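Local atomic coordinates of Glp_546_48378_50642 (Giardia intestinalis, PDB entry 2QVW), a protein that cleaves double-stranded RNA into 21 to 23 base-pair siRNAs for the RNA interference pathway, probably with manganese or magnesium as cofactor. Residues 620-628 with 739-747. Numbering follows the deposited sequence.
Sequences RSLAVPIPS and AAGAFVREH
Val-624 and Phe-743 have the nearest CA atoms across the contact, 6.4 Å apart, where the irregular segment 620-628 runs along one side of the helical segment 739-747. The two run antiparallel, Leu-622 and Ala-623 lying beside His-747 and Pro-627 beside Ala-739. The contact belongs to the all-helical second RNase III domain: 620-628 links helices 611-620 and 631-642, and 739-747 lies on helix 737-748. The helix has a wider pi-type turn at 744-747.

Val-624 sits at the middle of the contact. Val-624 CG1, anti to the backbone N (chi1 170°), touches Ala-742 CB at 3.8 Å and also meets the carbonyl oxygen of Ala-739. The other branch, Val-624 CG2, faces the helix backbone and approaches Glu-746 CG at 4.1 Å, so the isopropyl group spans two successive turns. Toward the start of the helical segment, Pro-627 CD makes a looser contact with Ala-739 CB, 4.4 Å away.

Leu-622 sends CD2 obliquely to the Phe-743 ring, reaching CE1 at 3.8 Å. Both residues are buried, and their apolar surface continues into the domain: Leu-622 packs on Leu-634 and Phe-743 on Leu-728, while Ala-740 and Val-744 turn away from the loop to meet helix 648-669. The Phe-743 side chain lies about 12 Å from a bound manganese ion.

The polar link comes from His-747, whose imidazole is flanked on one face by Glu-746 CB and meets Ala-623 CB at its edge through CE1. His-747 NE2 donates a hydrogen bond to Leu-622 O (3.0 Å, N-H...O angle 150°); the oxygen is only 4° out of the imidazole plane, whereas NE2 stands well above the carbonyl plane.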
loop_
_atom_site.group_PDB
_atom_site.type_symbol
_atom_site.label_atom_id
_atom_site.label_comp_id
_atom_site.label_asym_id
_atom_site.label_seq_id
_atom_site.Cartn_x
_atom_site.Cartn_y
_atom_site.Cartn_z
ATOM N N ARG A 620 -8.632 -14.936 -33.848
ATOM C CA ARG A 620 -7.213 -15.078 -34.126
ATOM C C ARG A 620 -6.479 -13.740 -34.236
ATOM O O ARG A 620 -5.247 -13.694 -34.262
ATOM C CB ARG A 620 -7.038 -15.893 -35.409
ATOM C CG ARG A 620 -7.809 -17.224 -35.399
ATOM C CD ARG A 620 -7.565 -18.029 -36.668
ATOM N NE ARG A 620 -8.763 -18.175 -37.494
ATOM C CZ ARG A 620 -9.471 -17.160 -37.984
ATOM N NH1 ARG A 620 -9.109 -15.909 -37.730
ATOM N NH2 ARG A 620 -10.537 -17.396 -38.740
ATOM N N SER A 621 -7.236 -12.649 -34.274
ATOM C CA SER A 621 -6.650 -11.320 -34.394
ATOM C C SER A 621 -6.473 -10.639 -33.045
ATOM O O SER A 621 -6.616 -9.421 -32.946
ATOM C CB SER A 621 -7.534 -10.445 -35.286
ATOM O OG SER A 621 -7.806 -11.071 -36.530
ATOM N N LEU A 622 -6.154 -11.412 -32.013
ATOM C CA LEU A 622 -5.992 -10.848 -30.675
ATOM C C LEU A 622 -4.549 -10.576 -30.267
ATOM O O LEU A 622 -4.301 -9.850 -29.298
ATOM C CB LEU A 622 -6.652 -11.756 -29.633
ATOM C CG LEU A 622 -8.142 -12.030 -29.858
ATOM C CD1 LEU A 622 -8.709 -12.848 -28.707
ATOM C CD2 LEU A 622 -8.885 -10.715 -29.988
ATOM N N ALA A 623 -3.600 -11.149 -31.002
ATOM C CA ALA A 623 -2.182 -10.954 -30.700
ATOM C C ALA A 623 -1.917 -11.227 -29.225
ATOM O O ALA A 623 -0.936 -10.746 -28.655
ATOM C CB ALA A 623 -1.765 -9.529 -31.053
ATOM N N VAL A 624 -2.811 -12.003 -28.614
ATOM C CA VAL A 624 -2.702 -12.352 -27.201
ATOM C C VAL A 624 -3.033 -13.814 -26.928
ATOM O O VAL A 624 -4.047 -14.334 -27.393
ATOM C CB VAL A 624 -3.617 -11.456 -26.347
ATOM C CG1 VAL A 624 -3.687 -11.988 -24.921
ATOM C CG2 VAL A 624 -3.089 -10.023 -26.356
ATOM N N PRO A 625 -2.170 -14.488 -26.158
ATOM C CA PRO A 625 -2.303 -15.896 -25.781
ATOM C C PRO A 625 -3.364 -16.133 -24.714
ATOM O O PRO A 625 -3.110 -15.970 -23.520
ATOM C CB PRO A 625 -0.911 -16.240 -25.278
ATOM C CG PRO A 625 -0.511 -14.973 -24.595
ATOM C CD PRO A 625 -0.927 -13.922 -25.603
ATOM N N ILE A 626 -4.554 -16.525 -25.146
ATOM C CA ILE A 626 -5.636 -16.791 -24.220
ATOM C C ILE A 626 -5.547 -18.242 -23.768
ATOM O O ILE A 626 -4.983 -19.089 -24.471
ATOM C CB ILE A 626 -7.002 -16.544 -24.889
ATOM C CG1 ILE A 626 -7.285 -17.609 -25.954
ATOM C CG2 ILE A 626 -7.011 -15.160 -25.521
ATOM C CD1 ILE A 626 -6.348 -17.574 -27.159
ATOM N N PRO A 627 -6.096 -18.553 -22.585
ATOM C CA PRO A 627 -6.035 -19.938 -22.113
ATOM C C PRO A 627 -6.653 -20.853 -23.162
ATOM O O PRO A 627 -7.539 -20.439 -23.908
ATOM C CB PRO A 627 -6.831 -19.895 -20.806
ATOM C CG PRO A 627 -7.835 -18.817 -21.066
ATOM C CD PRO A 627 -6.998 -17.752 -21.738
ATOM N N SER A 628 -6.173 -22.089 -23.219
ATOM C CA SER A 628 -6.657 -23.066 -24.191
ATOM C C SER A 628 -8.127 -23.462 -24.022
ATOM O O SER A 628 -8.769 -23.132 -23.020
ATOM C CB SER A 628 -5.787 -24.323 -24.130
ATOM O OG SER A 628 -5.797 -24.867 -22.823
ATOM N N ALA A 739 -6.124 -12.099 -19.500
ATOM C CA ALA A 739 -6.144 -12.214 -20.958
ATOM C C ALA A 739 -6.602 -10.861 -21.525
ATOM O O ALA A 739 -5.928 -10.266 -22.362
ATOM C CB ALA A 739 -7.097 -13.322 -21.394
ATOM N N ALA A 740 -7.745 -10.372 -21.053
ATOM C CA ALA A 740 -8.265 -9.086 -21.496
ATOM C C ALA A 740 -7.271 -7.987 -21.127
ATOM O O ALA A 740 -7.065 -7.043 -21.879
ATOM C CB ALA A 740 -9.619 -8.811 -20.843
ATOM N N GLY A 741 -6.651 -8.119 -19.966
ATOM C CA GLY A 741 -5.698 -7.122 -19.530
ATOM C C GLY A 741 -4.558 -6.965 -20.508
ATOM O O GLY A 741 -4.096 -5.850 -20.754
ATOM N N ALA A 742 -4.087 -8.082 -21.056
ATOM C CA ALA A 742 -2.990 -8.055 -22.030
ATOM C C ALA A 742 -3.518 -7.438 -23.318
ATOM O O ALA A 742 -2.800 -6.759 -24.045
ATOM C CB ALA A 742 -2.483 -9.471 -22.293
ATOM N N PHE A 743 -4.792 -7.698 -23.580
ATOM C CA PHE A 743 -5.475 -7.182 -24.750
ATOM C C PHE A 743 -5.400 -5.665 -24.693
ATOM O O PHE A 743 -5.106 -5.005 -25.685
ATOM C CB PHE A 743 -6.937 -7.634 -24.722
ATOM C CG PHE A 743 -7.737 -7.191 -25.911
ATOM C CD1 PHE A 743 -7.518 -7.750 -27.169
ATOM C CD2 PHE A 743 -8.711 -6.216 -25.778
ATOM C CE1 PHE A 743 -8.265 -7.340 -28.278
ATOM C CE2 PHE A 743 -9.461 -5.799 -26.878
ATOM C CZ PHE A 743 -9.234 -6.364 -28.129
ATOM N N VAL A 744 -5.664 -5.127 -23.508
ATOM C CA VAL A 744 -5.649 -3.694 -23.278
ATOM C C VAL A 744 -4.259 -3.068 -23.392
ATOM O O VAL A 744 -4.102 -2.034 -24.040
ATOM C CB VAL A 744 -6.249 -3.368 -21.887
ATOM C CG1 VAL A 744 -6.075 -1.896 -21.561
ATOM C CG2 VAL A 744 -7.713 -3.727 -21.864
ATOM N N ARG A 745 -3.249 -3.681 -22.775
ATOM C CA ARG A 745 -1.890 -3.131 -22.824
ATOM C C ARG A 745 -1.215 -3.327 -24.178
ATOM O O ARG A 745 -0.189 -2.715 -24.474
ATOM C CB ARG A 745 -1.003 -3.755 -21.738
ATOM C CG ARG A 745 -0.571 -5.190 -21.997
ATOM C CD ARG A 745 0.860 -5.398 -21.520
ATOM N NE ARG A 745 1.267 -6.803 -21.549
ATOM C CZ ARG A 745 0.890 -7.726 -20.659
ATOM N NH1 ARG A 745 0.087 -7.407 -19.649
ATOM N NH2 ARG A 745 1.320 -8.977 -20.775
ATOM N N GLU A 746 -1.797 -4.192 -24.995
ATOM C CA GLU A 746 -1.245 -4.468 -26.309
ATOM C C GLU A 746 -1.842 -3.571 -27.364
ATOM O O GLU A 746 -1.132 -3.070 -28.231
ATOM C CB GLU A 746 -1.494 -5.925 -26.700
ATOM C CG GLU A 746 -0.473 -6.888 -26.139
ATOM C CD GLU A 746 0.913 -6.632 -26.697
ATOM O OE1 GLU A 746 1.065 -6.683 -27.937
ATOM O OE2 GLU A 746 1.849 -6.379 -25.901
ATOM N N HIS A 747 -3.149 -3.351 -27.277
ATOM C CA HIS A 747 -3.838 -2.540 -28.270
ATOM C C HIS A 747 -4.240 -1.129 -27.844
ATOM O O HIS A 747 -4.064 -0.174 -28.608
ATOM C CB HIS A 747 -5.074 -3.302 -28.760
ATOM C CG HIS A 747 -4.799 -4.731 -29.096
ATOM N ND1 HIS A 747 -3.829 -5.107 -30.000
ATOM C CD2 HIS A 747 -5.332 -5.879 -28.618
ATOM C CE1 HIS A 747 -3.777 -6.426 -30.060
ATOM N NE2 HIS A 747 -4.677 -6.920 -29.232
#